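Long-range contacts in packaging protein UL32 (Human herpesvirus 8 type M, PDB 6XF9), which forms a pentameric ring required for herpesviral packaging and is thought to direct newly made capsids to nuclear replication compartments, thereby controlling cleavage and packaging of genomic DNA: residues C52-L58 with H130-C136; H87-M93 with P277-P282. One frame throughout, in Å; residues are numbered along the deposited sequence. Where two conformers were deposited one is given.

Contact 1 (C52-L58 with H130-C136); sequences CRVCQLL and HFFVQKC. With ZN (zinc ion), chain O.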
# COMPACT_ATOMS: atom_id res chain seq x y z
N CYS D 52 25.85 -3.63 32.74
CA CYS D 52 27.14 -3.23 32.19
C CYS D 52 28.25 -3.75 33.09
O CYS D 52 28.37 -3.32 34.24
CB CYS D 52 27.22 -1.72 32.08
SG CYS D 52 28.85 -1.28 31.50
N ARG D 53 29.06 -4.66 32.58
CA ARG D 53 30.07 -5.29 33.44
C ARG D 53 31.07 -4.28 33.98
O ARG D 53 31.50 -4.40 35.13
CB ARG D 53 30.76 -6.41 32.68
CG ARG D 53 29.88 -7.64 32.52
CD ARG D 53 30.54 -8.63 31.60
NE ARG D 53 31.46 -9.52 32.28
CZ ARG D 53 31.10 -10.60 32.95
NH1 ARG D 53 29.81 -10.93 33.05
NH2 ARG D 53 32.03 -11.35 33.52
N VAL D 54 31.43 -3.27 33.18
CA VAL D 54 32.38 -2.27 33.66
C VAL D 54 31.74 -1.38 34.72
O VAL D 54 32.38 -1.02 35.71
CB VAL D 54 32.95 -1.44 32.50
CG1 VAL D 54 33.77 -0.30 33.02
CG2 VAL D 54 33.80 -2.32 31.64
N CYS D 55 30.49 -0.98 34.52
CA CYS D 55 29.81 -0.23 35.57
C CYS D 55 29.75 -1.05 36.85
O CYS D 55 29.88 -0.51 37.95
CB CYS D 55 28.40 0.15 35.13
SG CYS D 55 28.25 1.54 33.96
N GLN D 56 29.57 -2.36 36.72
CA GLN D 56 29.44 -3.22 37.90
C GLN D 56 30.77 -3.38 38.60
O GLN D 56 30.83 -3.44 39.84
CB GLN D 56 28.83 -4.57 37.51
CG GLN D 56 27.36 -4.47 37.11
CD GLN D 56 26.47 -4.15 38.30
OE1 GLN D 56 26.95 -4.10 39.45
NE2 GLN D 56 25.18 -3.88 38.05
N LEU D 57 31.86 -3.48 37.83
CA LEU D 57 33.19 -3.50 38.42
C LEU D 57 33.42 -2.25 39.26
O LEU D 57 33.89 -2.34 40.40
CB LEU D 57 34.22 -3.62 37.31
CG LEU D 57 35.66 -3.79 37.75
CD1 LEU D 57 35.77 -5.03 38.64
CD2 LEU D 57 36.52 -3.95 36.50
N LEU D 58 33.09 -1.07 38.72
CA LEU D 58 33.33 0.18 39.43
C LEU D 58 32.54 0.27 40.72
O LEU D 58 33.10 0.53 41.79
CB LEU D 58 32.98 1.36 38.54
CG LEU D 58 33.86 1.49 37.30
CD1 LEU D 58 33.35 2.61 36.43
CD2 LEU D 58 35.27 1.77 37.69
N HIS D 130 30.74 0.14 27.25
CA HIS D 130 30.80 1.12 28.33
C HIS D 130 31.43 2.44 27.87
O HIS D 130 30.89 3.52 28.13
CB HIS D 130 31.56 0.55 29.53
CG HIS D 130 31.72 1.52 30.66
ND1 HIS D 130 30.71 1.79 31.56
CD2 HIS D 130 32.77 2.29 31.02
CE1 HIS D 130 31.13 2.69 32.43
NE2 HIS D 130 32.38 3.01 32.12
N PHE D 131 32.56 2.36 27.18
CA PHE D 131 33.30 3.57 26.88
C PHE D 131 32.96 4.20 25.54
O PHE D 131 33.24 5.40 25.35
CB PHE D 131 34.80 3.28 26.92
CG PHE D 131 35.34 3.08 28.30
CD1 PHE D 131 35.45 4.13 29.17
CD2 PHE D 131 35.72 1.82 28.73
CE1 PHE D 131 35.92 3.94 30.45
CE2 PHE D 131 36.20 1.63 30.00
CZ PHE D 131 36.30 2.70 30.87
N PHE D 132 32.38 3.45 24.59
CA PHE D 132 32.22 4.00 23.24
C PHE D 132 30.81 3.92 22.67
O PHE D 132 30.28 4.93 22.19
CB PHE D 132 33.20 3.31 22.31
CG PHE D 132 34.62 3.59 22.65
CD1 PHE D 132 35.24 4.73 22.17
CD2 PHE D 132 35.33 2.73 23.47
CE1 PHE D 132 36.56 5.01 22.48
CE2 PHE D 132 36.65 3.00 23.78
CZ PHE D 132 37.26 4.15 23.29
N VAL D 133 30.17 2.76 22.72
CA VAL D 133 28.83 2.67 22.16
C VAL D 133 27.84 3.40 23.06
O VAL D 133 27.18 4.36 22.63
CB VAL D 133 28.42 1.20 21.95
CG1 VAL D 133 27.04 1.14 21.33
CG2 VAL D 133 29.43 0.47 21.12
N GLN D 134 27.75 2.98 24.33
CA GLN D 134 26.73 3.54 25.21
C GLN D 134 27.19 4.75 26.00
O GLN D 134 26.34 5.57 26.39
CB GLN D 134 26.23 2.47 26.20
CG GLN D 134 25.96 1.08 25.60
CD GLN D 134 24.72 1.01 24.72
OE1 GLN D 134 24.28 2.01 24.15
NE2 GLN D 134 24.17 -0.19 24.59
N LYS D 135 28.51 4.91 26.20
CA LYS D 135 29.07 6.05 26.94
C LYS D 135 28.48 6.26 28.34
O LYS D 135 27.92 7.31 28.63
CB LYS D 135 28.93 7.34 26.13
CG LYS D 135 29.65 7.31 24.79
CD LYS D 135 29.50 8.63 24.05
CE LYS D 135 30.22 8.60 22.71
NZ LYS D 135 29.68 7.54 21.81
N CYS D 136 28.61 5.25 29.21
CA CYS D 136 27.97 5.30 30.52
C CYS D 136 28.41 6.49 31.35
O CYS D 136 27.69 6.88 32.27
CB CYS D 136 28.24 4.03 31.33
SG CYS D 136 27.79 2.51 30.50
ZN ZN O . 28.84 0.99 31.85
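A zinc ion, rather than any hydrogen bond, joins these two segments. It is held by Cys52 SG, Cys55 SG and Cys136 SG, each at 2.3 Å, and by His130 ND1 at 2.0 Å. Cys52 serves a second purpose: as N-cap of helix 53-60 its SG accepts from Cys55 N at 3.4 Å, so ligand and helix start are set together. The pair Cys52 and Cys55 forms a CxxC motif, which His130 and Cys136 complete as a zinc site of three cysteines and one histidine. Between these last two, a wider pi-type turn and Lys135, with positive phi, reverse the chain, and Cys136 N donates a hydrogen bond to His130 O at 3.1 Å. Val54 CG1 lies over one face of the His130 imidazole, 3.6 Å from the ring centroid, in a CH-pi contact, and also reaches Phe131. Tyr75 of helix 71-83 hydrogen-bonds His130 NE2. Asp331 of a second subunit accepts from Cys52 N and Gln56 NE2, placing this site beside a subunit interface.

Contact 2 (H87-M93 with P277-P282); sequences HCWTSTM and PCLMHP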
# COMPACT_ATOMS: atom_id res chain seq x y z
N HIS D 87 35.88 5.30 17.47
CA HIS D 87 35.47 3.88 17.71
C HIS D 87 36.32 2.79 16.83
O HIS D 87 36.27 2.58 15.59
CB HIS D 87 34.14 3.65 17.09
CG HIS D 87 32.96 3.89 17.95
ND1 HIS D 87 32.27 5.09 17.94
CD2 HIS D 87 32.26 3.06 18.75
CE1 HIS D 87 31.24 5.00 18.74
NE2 HIS D 87 31.21 3.79 19.25
N CYS D 88 37.21 2.13 17.51
CA CYS D 88 38.04 1.22 16.73
C CYS D 88 38.72 0.23 17.67
O CYS D 88 38.44 0.20 18.87
CB CYS D 88 39.04 2.00 15.89
SG CYS D 88 39.96 3.22 16.81
N TRP D 89 39.60 -0.60 17.11
CA TRP D 89 40.33 -1.54 17.95
C TRP D 89 41.28 -0.80 18.89
O TRP D 89 41.23 -1.01 20.11
CB TRP D 89 41.10 -2.56 17.10
CG TRP D 89 41.96 -3.43 17.95
CD1 TRP D 89 41.58 -4.54 18.63
CD2 TRP D 89 43.33 -3.20 18.29
NE1 TRP D 89 42.64 -5.05 19.34
CE2 TRP D 89 43.73 -4.24 19.14
CE3 TRP D 89 44.26 -2.23 17.93
CZ2 TRP D 89 45.01 -4.32 19.65
CZ3 TRP D 89 45.54 -2.32 18.43
CH2 TRP D 89 45.90 -3.35 19.29
N THR D 90 42.06 0.13 18.35
CA THR D 90 43.07 0.81 19.15
C THR D 90 42.48 1.55 20.34
O THR D 90 43.07 1.55 21.42
CB THR D 90 43.87 1.82 18.29
OG1 THR D 90 44.52 1.12 17.22
CG2 THR D 90 44.91 2.53 19.14
N SER D 91 41.33 2.17 20.16
CA SER D 91 40.71 2.89 21.27
C SER D 91 40.22 1.93 22.34
O SER D 91 40.20 2.29 23.52
CB SER D 91 39.55 3.77 20.80
OG SER D 91 39.94 4.57 19.69
N THR D 92 39.82 0.71 21.95
CA THR D 92 39.44 -0.29 22.95
C THR D 92 40.66 -0.82 23.69
O THR D 92 40.63 -0.98 24.92
CB THR D 92 38.68 -1.42 22.28
OG1 THR D 92 37.56 -0.87 21.59
CG2 THR D 92 38.22 -2.47 23.30
N MET D 93 41.74 -1.09 22.95
CA MET D 93 43.00 -1.51 23.55
C MET D 93 43.49 -0.49 24.57
O MET D 93 43.83 -0.83 25.70
CB MET D 93 44.03 -1.72 22.44
CG MET D 93 45.37 -2.34 22.81
SD MET D 93 45.29 -3.98 23.58
CE MET D 93 46.96 -4.50 23.24
N PRO D 277 41.91 -9.83 16.73
CA PRO D 277 41.11 -9.62 17.94
C PRO D 277 39.90 -8.75 17.62
O PRO D 277 39.64 -7.74 18.27
CB PRO D 277 42.09 -8.92 18.88
CG PRO D 277 43.01 -8.17 17.97
CD PRO D 277 43.05 -8.90 16.65
N CYS D 278 39.16 -9.15 16.58
CA CYS D 278 38.09 -8.34 16.02
C CYS D 278 36.91 -8.19 16.96
O CYS D 278 36.06 -7.32 16.71
CB CYS D 278 37.62 -8.93 14.68
SG CYS D 278 37.00 -10.63 14.78
N LEU D 279 36.83 -8.98 18.03
CA LEU D 279 35.78 -8.81 19.02
C LEU D 279 36.02 -7.61 19.91
O LEU D 279 35.29 -7.43 20.89
CB LEU D 279 35.61 -10.08 19.85
CG LEU D 279 35.17 -11.30 19.06
CD1 LEU D 279 35.10 -12.55 19.93
CD2 LEU D 279 33.82 -11.04 18.41
N MET D 280 37.06 -6.83 19.61
CA MET D 280 37.29 -5.53 20.24
C MET D 280 36.98 -4.35 19.32
O MET D 280 37.14 -3.20 19.73
CB MET D 280 38.73 -5.41 20.73
CG MET D 280 39.02 -6.19 21.97
SD MET D 280 40.79 -6.26 22.19
CE MET D 280 41.15 -4.63 22.83
N HIS D 281 36.55 -4.61 18.11
CA HIS D 281 36.22 -3.70 17.03
C HIS D 281 34.70 -3.59 16.92
O HIS D 281 33.98 -4.52 17.30
CB HIS D 281 36.79 -4.23 15.71
CG HIS D 281 36.82 -3.22 14.63
ND1 HIS D 281 35.71 -2.89 13.88
CD2 HIS D 281 37.83 -2.46 14.14
CE1 HIS D 281 36.03 -1.95 13.01
NE2 HIS D 281 37.31 -1.67 13.14
N PRO D 282 34.16 -2.47 16.43
CA PRO D 282 32.69 -2.33 16.37
C PRO D 282 31.96 -3.38 15.51
O PRO D 282 30.79 -3.68 15.79
CB PRO D 282 32.49 -0.91 15.82
CG PRO D 282 33.91 -0.37 15.50
CD PRO D 282 34.82 -1.15 16.37
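Apolar packing makes up most of this contact, in which the start of helix 89-106 meets a loop containing a short 3-10 segment, 278-280. Met280 is its central side chain: Met280 CE reaches Met93 CB at 4.1 Å and Thr92 CG2 at 3.7 Å, while Met280 CB lies 3.6 Å from Trp89 CD1. Pro277 adds its ring to the indole, with Pro277 CG 4.0 Å from Trp89 CD1 and, at the closest approach, 3.4 Å from Trp89 NE1. At the other end Pro282 CD sits 4.0 Å from Cys88 CA, and Pro282 CG approaches His87 CB at 4.3 Å. The backbones come close as well, with the CA atoms of Trp89 and His281 only 4.7 Å apart.

The same two side chains, Met280 and Trp89, also make a sulfur-aromatic contact. Met280 SD stands 4.5 Å from the centroid of the five-membered ring of Trp89, an oblique Met-aromatic contact, and Trp232 of helix 225-235 meets the same indole edge-to-face.

Polar contact across the segments is sparse. Thr92 OG1 lies 3.0 Å from Met280 O, within hydrogen-bonding distance, but also 3.1 Å from Cys88 O. The helix start finds its polar partner in Glu300, whose carboxylate accepts from Trp89 N and Thr90 N.

Every touching residue is buried. With so little polar pairing, the chemistry implies that the segments are held together mainly by Met280 and Pro277 against Trp89, with Pro282 packing on the residues just before the helix.

In the fold
The two contacts lie about 15 Å apart, centre to centre, and their segments alternate along the chain. They touch through Phe132: Phe132 CZ of contact 1 packs 3.4 Å from Ser91 CB of contact 2, and Phe132 O lies 3.3 Å from His87 NE2. Helix 124-133 thus connects the first zinc site to the buried start of helix 89-106. Contact 2 coordinates no metal itself but borders another zinc site, formed by Cys296, Cys299, His366 and Cys373; the side chain of Cys88 is about 5 Å from that of Cys299, and the side chain of His281 about 8 Å from a zinc ion. Contact 1 faces a neighbouring subunit, whereas contact 2 is internal to one chain.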